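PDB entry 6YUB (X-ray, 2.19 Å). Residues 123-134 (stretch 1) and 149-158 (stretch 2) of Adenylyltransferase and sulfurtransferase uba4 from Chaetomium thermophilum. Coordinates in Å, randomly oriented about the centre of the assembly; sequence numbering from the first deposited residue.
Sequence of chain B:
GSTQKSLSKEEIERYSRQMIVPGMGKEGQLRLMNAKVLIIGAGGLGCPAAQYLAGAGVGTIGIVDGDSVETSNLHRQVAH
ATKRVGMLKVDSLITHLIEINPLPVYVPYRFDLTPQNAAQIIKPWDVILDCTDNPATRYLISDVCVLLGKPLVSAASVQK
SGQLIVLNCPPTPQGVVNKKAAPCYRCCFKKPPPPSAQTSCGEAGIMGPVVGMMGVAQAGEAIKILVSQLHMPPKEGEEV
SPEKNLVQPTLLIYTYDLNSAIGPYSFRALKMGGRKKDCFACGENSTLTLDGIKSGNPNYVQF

Stretch 1, residues 123-134: KPWDVILDCTDN
Stretch 2, residues 149-158: GKPLVSAASV

Strands 127-130 and 152-158 run parallel, their axes 9° apart and 4.7 Å at closest approach, and the two stretches bury 671 Å², both sides summed. Ile128 pairs with Leu152, Leu129 with Val153 and Asp130 with Ser154 (CA-CA 4.9, 4.7 and 4.7 Å), all extended, with phi from -123° to -90° and psi from 106° to 136°.

The backbone ladder is Ile128 N to Pro151 O (3.0 Å, 165°), Val153 N to Ile128 O (2.8 Å, 174°), Asp130 N to Val153 O (2.9 Å, 151°) and a weak Ala155 N to Asp130 O (3.4 Å). Pro151, lacking an amide hydrogen, serves as acceptor only.

Side chains alternate. Ile128 (m, m) and Leu152 (t, p) share one face, where Ile128 CG2 lies 4.1 Å from Leu152 CD1; Leu129 (m, p) and Val153 (t) meet on the other, where Leu129 CG lies 4.0 Å from Val153 CB. These four apolar side chains are buried and need no polar partner.

At the N-terminal end Lys150 (m, m, t, t), long and flexible enough to reach two backbone carbonyls, extends along stretch 1; its NZ donates to Lys123 O (2.5 Å) and Trp125 O (2.6 Å).

At the other end carboxylates take over. Asp133, at phi/psi 63/28 and chi1 -133°, receives Ser157 N at OD1 (2.8 Å) and Ser157 OG (chi1 m) at OD2 (3.1 Å). The oxygen of water 1 lies 2.7 Å from Asp130 OD2, 2.6 Å from Asp133 N and 2.7 Å from Ala155 O; it donates to the two oxygens and accepts from Asp133 N.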

# COMPACT_ATOMS: atom_id res chain seq x y z
N LYS B 123 10.11 13.88 -25.13
CA LYS B 123 11.35 13.50 -25.80
C LYS B 123 12.61 13.71 -24.96
O LYS B 123 13.50 12.86 -25.03
CB LYS B 123 11.47 14.27 -27.12
CG LYS B 123 12.40 13.64 -28.14
CD LYS B 123 12.71 14.57 -29.32
CE LYS B 123 11.44 15.18 -29.90
NZ LYS B 123 11.69 15.90 -31.18
N PRO B 124 12.76 14.80 -24.20
CA PRO B 124 14.04 15.04 -23.52
C PRO B 124 14.31 14.19 -22.29
O PRO B 124 15.38 14.34 -21.69
CB PRO B 124 13.95 16.53 -23.13
CG PRO B 124 12.83 17.10 -23.94
CD PRO B 124 11.87 15.97 -24.13
N TRP B 125 13.40 13.31 -21.88
CA TRP B 125 13.48 12.68 -20.57
C TRP B 125 13.82 11.20 -20.65
O TRP B 125 13.52 10.53 -21.64
CB TRP B 125 12.15 12.89 -19.82
CG TRP B 125 11.80 14.34 -19.73
CD1 TRP B 125 11.01 15.05 -20.59
CD2 TRP B 125 12.24 15.28 -18.73
NE1 TRP B 125 10.93 16.36 -20.19
CE2 TRP B 125 11.68 16.53 -19.06
CE3 TRP B 125 13.06 15.17 -17.60
CZ2 TRP B 125 11.90 17.67 -18.28
CZ3 TRP B 125 13.29 16.30 -16.84
CH2 TRP B 125 12.70 17.54 -17.19
N ASP B 126 14.45 10.70 -19.60
CA ASP B 126 14.94 9.33 -19.56
C ASP B 126 13.87 8.34 -19.11
O ASP B 126 13.71 7.28 -19.73
CB ASP B 126 16.16 9.23 -18.63
CG ASP B 126 17.29 10.14 -19.04
OD1 ASP B 126 17.48 10.34 -20.26
OD2 ASP B 126 17.99 10.66 -18.15
N VAL B 127 13.14 8.67 -18.05
CA VAL B 127 12.09 7.82 -17.52
C VAL B 127 10.82 8.64 -17.40
O VAL B 127 10.86 9.79 -16.94
CB VAL B 127 12.48 7.22 -16.15
CG1 VAL B 127 11.31 6.43 -15.58
CG2 VAL B 127 13.71 6.34 -16.29
N ILE B 128 9.70 8.06 -17.81
CA ILE B 128 8.42 8.75 -17.83
C ILE B 128 7.53 8.15 -16.75
O ILE B 128 7.40 6.93 -16.66
CB ILE B 128 7.73 8.66 -19.20
CG1 ILE B 128 8.70 9.00 -20.33
CG2 ILE B 128 6.52 9.57 -19.24
CD1 ILE B 128 9.37 10.34 -20.19
N LEU B 129 6.92 9.00 -15.93
CA LEU B 129 5.93 8.58 -14.96
C LEU B 129 4.60 9.21 -15.33
O LEU B 129 4.49 10.45 -15.43
CB LEU B 129 6.34 8.98 -13.54
CG LEU B 129 7.31 8.05 -12.81
CD1 LEU B 129 8.62 7.94 -13.57
CD2 LEU B 129 7.56 8.54 -11.38
N ASP B 130 3.59 8.38 -15.57
CA ASP B 130 2.24 8.85 -15.85
C ASP B 130 1.49 8.97 -14.52
O ASP B 130 1.13 7.96 -13.91
CB ASP B 130 1.50 7.91 -16.80
CG ASP B 130 -0.01 8.03 -16.68
OD1 ASP B 130 -0.54 9.15 -16.89
OD2 ASP B 130 -0.67 7.02 -16.36
N CYS B 131 1.29 10.21 -14.06
CA CYS B 131 0.51 10.49 -12.86
C CYS B 131 -0.78 11.25 -13.18
O CYS B 131 -1.33 11.93 -12.31
CB CYS B 131 1.34 11.28 -11.86
SG CYS B 131 2.94 10.52 -11.41
N THR B 132 -1.28 11.13 -14.42
CA THR B 132 -2.43 11.90 -14.85
C THR B 132 -3.73 11.40 -14.23
O THR B 132 -4.64 12.20 -13.97
CB THR B 132 -2.55 11.87 -16.38
OG1 THR B 132 -2.81 10.52 -16.81
CG2 THR B 132 -1.28 12.37 -17.04
N ASP B 133 -3.84 10.09 -14.00
CA ASP B 133 -5.08 9.49 -13.51
C ASP B 133 -6.22 9.68 -14.52
O ASP B 133 -7.39 9.73 -14.15
CB ASP B 133 -5.47 10.06 -12.15
CG ASP B 133 -5.85 8.98 -11.15
OD1 ASP B 133 -6.38 7.93 -11.57
OD2 ASP B 133 -5.61 9.18 -9.94
N ASN B 134 -5.87 9.78 -15.80
CA ASN B 134 -6.83 9.95 -16.88
C ASN B 134 -6.69 8.79 -17.85
O ASN B 134 -5.63 8.64 -18.48
CB ASN B 134 -6.61 11.29 -17.60
CG ASN B 134 -7.64 11.55 -18.69
OD1 ASN B 134 -8.13 10.63 -19.34
ND2 ASN B 134 -7.98 12.82 -18.89
N GLY B 149 10.76 5.42 -27.64
CA GLY B 149 11.64 4.53 -26.92
C GLY B 149 11.91 4.93 -25.49
O GLY B 149 13.07 5.13 -25.11
N LYS B 150 10.86 5.04 -24.68
CA LYS B 150 10.99 5.46 -23.30
C LYS B 150 10.39 4.41 -22.37
O LYS B 150 9.35 3.83 -22.69
CB LYS B 150 10.28 6.81 -23.05
CG LYS B 150 10.69 7.92 -24.00
CD LYS B 150 12.00 8.55 -23.57
CE LYS B 150 12.62 9.35 -24.72
NZ LYS B 150 13.50 10.44 -24.24
N PRO B 151 11.01 4.16 -21.22
CA PRO B 151 10.35 3.34 -20.19
C PRO B 151 9.29 4.15 -19.46
O PRO B 151 9.49 5.33 -19.14
CB PRO B 151 11.50 2.94 -19.26
CG PRO B 151 12.46 4.09 -19.36
CD PRO B 151 12.35 4.61 -20.78
N LEU B 152 8.17 3.51 -19.18
CA LEU B 152 7.00 4.17 -18.62
C LEU B 152 6.60 3.51 -17.31
O LEU B 152 6.42 2.29 -17.25
CB LEU B 152 5.83 4.14 -19.60
CG LEU B 152 4.46 4.58 -19.09
CD1 LEU B 152 4.49 6.03 -18.63
CD2 LEU B 152 3.40 4.37 -20.16
N VAL B 153 6.47 4.32 -16.26
CA VAL B 153 5.91 3.88 -14.99
C VAL B 153 4.54 4.54 -14.86
O VAL B 153 4.44 5.76 -14.67
CB VAL B 153 6.81 4.23 -13.80
CG1 VAL B 153 6.27 3.63 -12.52
CG2 VAL B 153 8.24 3.75 -14.07
N SER B 154 3.48 3.75 -14.98
CA SER B 154 2.12 4.26 -15.00
C SER B 154 1.33 3.74 -13.81
O SER B 154 1.40 2.56 -13.46
CB SER B 154 1.42 3.85 -16.31
OG SER B 154 0.01 4.02 -16.21
N ALA B 155 0.57 4.64 -13.18
CA ALA B 155 -0.28 4.31 -12.05
C ALA B 155 -1.65 4.96 -12.26
O ALA B 155 -1.80 5.86 -13.08
CB ALA B 155 0.32 4.78 -10.72
N ALA B 156 -2.64 4.49 -11.51
CA ALA B 156 -4.00 4.95 -11.71
C ALA B 156 -4.85 4.66 -10.49
O ALA B 156 -4.51 3.83 -9.65
CB ALA B 156 -4.63 4.30 -12.96
N SER B 157 -5.97 5.38 -10.41
CA SER B 157 -7.05 5.07 -9.49
C SER B 157 -8.18 4.42 -10.28
O SER B 157 -8.56 4.91 -11.35
CB SER B 157 -7.56 6.33 -8.78
OG SER B 157 -6.55 6.91 -7.98
N VAL B 158 -8.71 3.31 -9.77
CA VAL B 158 -9.79 2.59 -10.42
C VAL B 158 -10.70 2.03 -9.34
O VAL B 158 -10.30 1.13 -8.59
CB VAL B 158 -9.28 1.46 -11.33
CG1 VAL B 158 -10.45 0.73 -11.98
CG2 VAL B 158 -8.34 2.01 -12.39
O HOH W 1 -2.38 8.03 -14.51
O HOH W 2 -7.51 6.50 -13.39